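Local coordinates for probable transcriptional regulator (Rhodococcus jostii, PDB 3HIM), which probably binds DNA through a helix-turn-helix motif and regulates transcription as a member of the TetR family, at residues T149-D157 / A195-D203. Numbering follows the deposited sequence.
Sequences TAGDFHPFD and ALRMVGCAD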
loop_
_atom_site.group_PDB
_atom_site.type_symbol
_atom_site.label_atom_id
_atom_site.label_comp_id
_atom_site.label_asym_id
_atom_site.label_seq_id
_atom_site.Cartn_x
_atom_site.Cartn_y
_atom_site.Cartn_z
ATOM N N THR B 149 7.409 -15.992 -23.710
ATOM C CA THR B 149 7.251 -16.630 -25.030
ATOM C C THR B 149 8.410 -16.300 -25.954
ATOM O O THR B 149 8.813 -17.138 -26.762
ATOM C CB THR B 149 5.945 -16.221 -25.782
ATOM O OG1 THR B 149 6.040 -14.868 -26.250
ATOM C CG2 THR B 149 4.714 -16.393 -24.903
ATOM N N ALA B 150 8.939 -15.085 -25.835
ATOM C CA ALA B 150 10.033 -14.604 -26.690
ATOM C C ALA B 150 11.444 -14.901 -26.149
ATOM O O ALA B 150 12.441 -14.596 -26.813
ATOM C CB ALA B 150 9.860 -13.074 -26.984
ATOM N N GLY B 151 11.519 -15.485 -24.953
ATOM C CA GLY B 151 12.788 -15.799 -24.303
ATOM C C GLY B 151 13.448 -14.556 -23.709
ATOM O O GLY B 151 14.602 -14.611 -23.297
ATOM N N ASP B 152 12.730 -13.430 -23.686
ATOM C CA ASP B 152 13.207 -12.211 -23.033
ATOM C C ASP B 152 13.140 -12.302 -21.506
ATOM O O ASP B 152 13.969 -11.721 -20.807
ATOM C CB ASP B 152 12.377 -11.008 -23.465
ATOM C CG ASP B 152 12.560 -10.656 -24.927
ATOM O OD1 ASP B 152 13.682 -10.811 -25.457
ATOM O OD2 ASP B 152 11.575 -10.193 -25.537
ATOM N N PHE B 153 12.131 -13.001 -20.991
ATOM C CA PHE B 153 11.898 -13.045 -19.548
ATOM C C PHE B 153 12.051 -14.474 -19.072
ATOM O O PHE B 153 11.824 -15.411 -19.838
ATOM C CB PHE B 153 10.479 -12.528 -19.183
ATOM C CG PHE B 153 10.259 -11.034 -19.435
ATOM C CD1 PHE B 153 11.329 -10.155 -19.595
ATOM C CD2 PHE B 153 8.965 -10.514 -19.483
ATOM C CE1 PHE B 153 11.126 -8.781 -19.824
ATOM C CE2 PHE B 153 8.740 -9.133 -19.714
ATOM C CZ PHE B 153 9.833 -8.269 -19.880
ATOM N N HIS B 154 12.413 -14.641 -17.805
ATOM C CA HIS B 154 12.506 -15.963 -17.175
ATOM C C HIS B 154 11.932 -15.892 -15.765
ATOM O O HIS B 154 12.654 -16.097 -14.789
ATOM C CB HIS B 154 13.956 -16.434 -17.138
ATOM C CG HIS B 154 14.659 -16.259 -18.442
ATOM N ND1 HIS B 154 14.424 -17.078 -19.528
ATOM C CD2 HIS B 154 15.546 -15.324 -18.860
ATOM C CE1 HIS B 154 15.164 -16.675 -20.548
ATOM N NE2 HIS B 154 15.854 -15.614 -20.169
ATOM N N PRO B 155 10.626 -15.612 -15.664
ATOM C CA PRO B 155 9.975 -15.402 -14.369
ATOM C C PRO B 155 9.957 -16.685 -13.578
ATOM O O PRO B 155 9.834 -17.763 -14.163
ATOM C CB PRO B 155 8.530 -14.998 -14.741
ATOM C CG PRO B 155 8.334 -15.436 -16.127
ATOM C CD PRO B 155 9.659 -15.654 -16.781
ATOM N N PHE B 156 10.113 -16.576 -12.264
ATOM C CA PHE B 156 9.849 -17.707 -11.393
ATOM C C PHE B 156 8.367 -18.046 -11.516
ATOM O O PHE B 156 7.976 -19.185 -11.757
ATOM C CB PHE B 156 10.188 -17.369 -9.939
ATOM C CG PHE B 156 11.644 -17.505 -9.608
ATOM C CD1 PHE B 156 12.217 -18.760 -9.464
ATOM C CD2 PHE B 156 12.440 -16.370 -9.426
ATOM C CE1 PHE B 156 13.573 -18.887 -9.150
ATOM C CE2 PHE B 156 13.781 -16.483 -9.121
ATOM C CZ PHE B 156 14.359 -17.750 -8.988
ATOM N N ASP B 157 7.546 -17.023 -11.386
ATOM C CA ASP B 157 6.125 -17.216 -11.254
ATOM C C ASP B 157 5.450 -15.979 -11.833
ATOM O O ASP B 157 5.594 -14.879 -11.305
ATOM C CB ASP B 157 5.819 -17.423 -9.762
ATOM C CG ASP B 157 4.355 -17.701 -9.486
ATOM O OD1 ASP B 157 3.480 -16.939 -9.970
ATOM O OD2 ASP B 157 4.096 -18.671 -8.726
ATOM N N ALA B 195 11.424 -4.207 -11.685
ATOM C CA ALA B 195 10.490 -5.041 -12.437
ATOM C C ALA B 195 11.204 -5.900 -13.503
ATOM O O ALA B 195 10.946 -7.101 -13.653
ATOM C CB ALA B 195 9.399 -4.160 -13.086
ATOM N N LEU B 196 12.116 -5.293 -14.242
ATOM C CA LEU B 196 12.862 -6.064 -15.240
ATOM C C LEU B 196 13.664 -7.144 -14.551
ATOM O O LEU B 196 13.668 -8.288 -15.016
ATOM C CB LEU B 196 13.741 -5.167 -16.110
ATOM C CG LEU B 196 12.927 -4.275 -17.048
ATOM C CD1 LEU B 196 13.835 -3.197 -17.654
ATOM C CD2 LEU B 196 12.207 -5.058 -18.155
ATOM N N ARG B 197 14.293 -6.805 -13.424
ATOM C CA ARG B 197 15.076 -7.774 -12.664
ATOM C C ARG B 197 14.218 -8.912 -12.108
ATOM O O ARG B 197 14.627 -10.081 -12.133
ATOM C CB ARG B 197 15.847 -7.090 -11.529
ATOM C CG ARG B 197 17.108 -6.387 -11.976
ATOM C CD ARG B 197 18.273 -7.350 -11.948
ATOM N NE ARG B 197 19.573 -6.737 -12.246
ATOM C CZ ARG B 197 20.476 -6.371 -11.336
ATOM N NH1 ARG B 197 20.237 -6.504 -10.041
ATOM N NH2 ARG B 197 21.633 -5.857 -11.726
ATOM N N MET B 198 13.040 -8.549 -11.612
ATOM C CA MET B 198 12.075 -9.488 -11.079
ATOM C C MET B 198 11.683 -10.539 -12.121
ATOM O O MET B 198 11.583 -11.725 -11.794
ATOM C CB MET B 198 10.818 -8.747 -10.600
ATOM C CG MET B 198 10.914 -8.245 -9.160
ATOM S SD MET B 198 9.353 -7.489 -8.634
ATOM C CE MET B 198 9.737 -5.786 -9.048
ATOM N N VAL B 199 11.447 -10.114 -13.361
ATOM C CA VAL B 199 11.002 -11.080 -14.370
ATOM C C VAL B 199 12.187 -11.732 -15.080
ATOM O O VAL B 199 12.011 -12.456 -16.063
ATOM C CB VAL B 199 9.984 -10.495 -15.370
ATOM C CG1 VAL B 199 8.756 -10.039 -14.632
ATOM C CG2 VAL B 199 10.598 -9.357 -16.181
ATOM N N GLY B 200 13.386 -11.461 -14.559
ATOM C CA GLY B 200 14.623 -12.095 -15.011
ATOM C C GLY B 200 15.044 -11.678 -16.397
ATOM O O GLY B 200 15.643 -12.467 -17.126
ATOM N N CYS B 201 14.705 -10.446 -16.778
ATOM C CA CYS B 201 15.221 -9.823 -18.013
ATOM C C CYS B 201 16.690 -9.396 -17.840
ATOM O O CYS B 201 17.101 -9.009 -16.733
ATOM C CB CYS B 201 14.377 -8.598 -18.379
ATOM S SG CYS B 201 14.755 -7.859 -20.015
ATOM N N ALA B 202 17.470 -9.456 -18.927
ATOM C CA ALA B 202 18.842 -8.917 -18.934
ATOM C C ALA B 202 18.851 -7.398 -18.664
ATOM O O ALA B 202 17.863 -6.705 -18.939
ATOM C CB ALA B 202 19.564 -9.255 -20.256
ATOM N N ASP B 203 19.956 -6.889 -18.120
ATOM C CA ASP B 203 20.063 -5.468 -17.736
ATOM C C ASP B 203 20.304 -4.554 -18.935
ATOM O O ASP B 203 19.762 -4.779 -20.016
ATOM C CB ASP B 203 21.166 -5.261 -16.682
ATOM C CG ASP B 203 20.929 -6.068 -15.401
ATOM O OD1 ASP B 203 19.805 -6.580 -15.197
ATOM O OD2 ASP B 203 21.877 -6.188 -14.594
HETATM O O HOH W 1 10.158 -13.930 -11.290
#
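Phe153 packs its ring against Val199, just where a Schellman motif with Gly200 as its C-prime residue ends helix 184-198 in the all-helical TetR-type C-terminal domain. The loop joining helices 123-149 and 158-175 thus runs past the C-terminal end of the chain's last helix. Followed outward, the Phe153 side chain starts with CB 3.5 Å from Val199 O. CG sits beside the backbone N (chi1 -68°), and from there the ring extends beneath Val199 CG2, which lies over its centre in a CH-pi contact, 3.5 Å from the centroid and only 9° off the ring normal. Centred in this way, the methyl is met by CG and by the far-side carbons CD2 and CE2 as well. CD1 and CE1, also under it, meet Cys201 CB too, each at 3.6 Å, while Cys201 SG lies in the ring plane at the edge. CE1 further approaches Leu196 CD2, and CZ, at the tip, remains under Val199 CG2. Pro90 of helix 89-106 also touches this ring. An alanine in place of Phe153 would probably leave a gap under Val199 CG2 and deprive Cys201 SG of its aromatic neighbour.

The backbones are joined by one direct hydrogen bond, from His154 N to Val199 O (2.8 Å), which arrives in the carbonyl plane with an N-H...O angle of 148°. A water extends the link, accepting from Phe156 N and donating to Met198 O. Gly200 has positive phi, which by itself favours glycine, and the place a CB would take lies close to His154 O. At the dimer interface, His154 O accepts a hydrogen bond from Arg197 NH2 of the second subunit; within its own chain, Arg197 grips Asp203 side-on through NE and NH2. On the exposed flank, the His154 ring turns its edge to the turn, with CD2 3.3 Å from Gly200 O, near the imidazole plane.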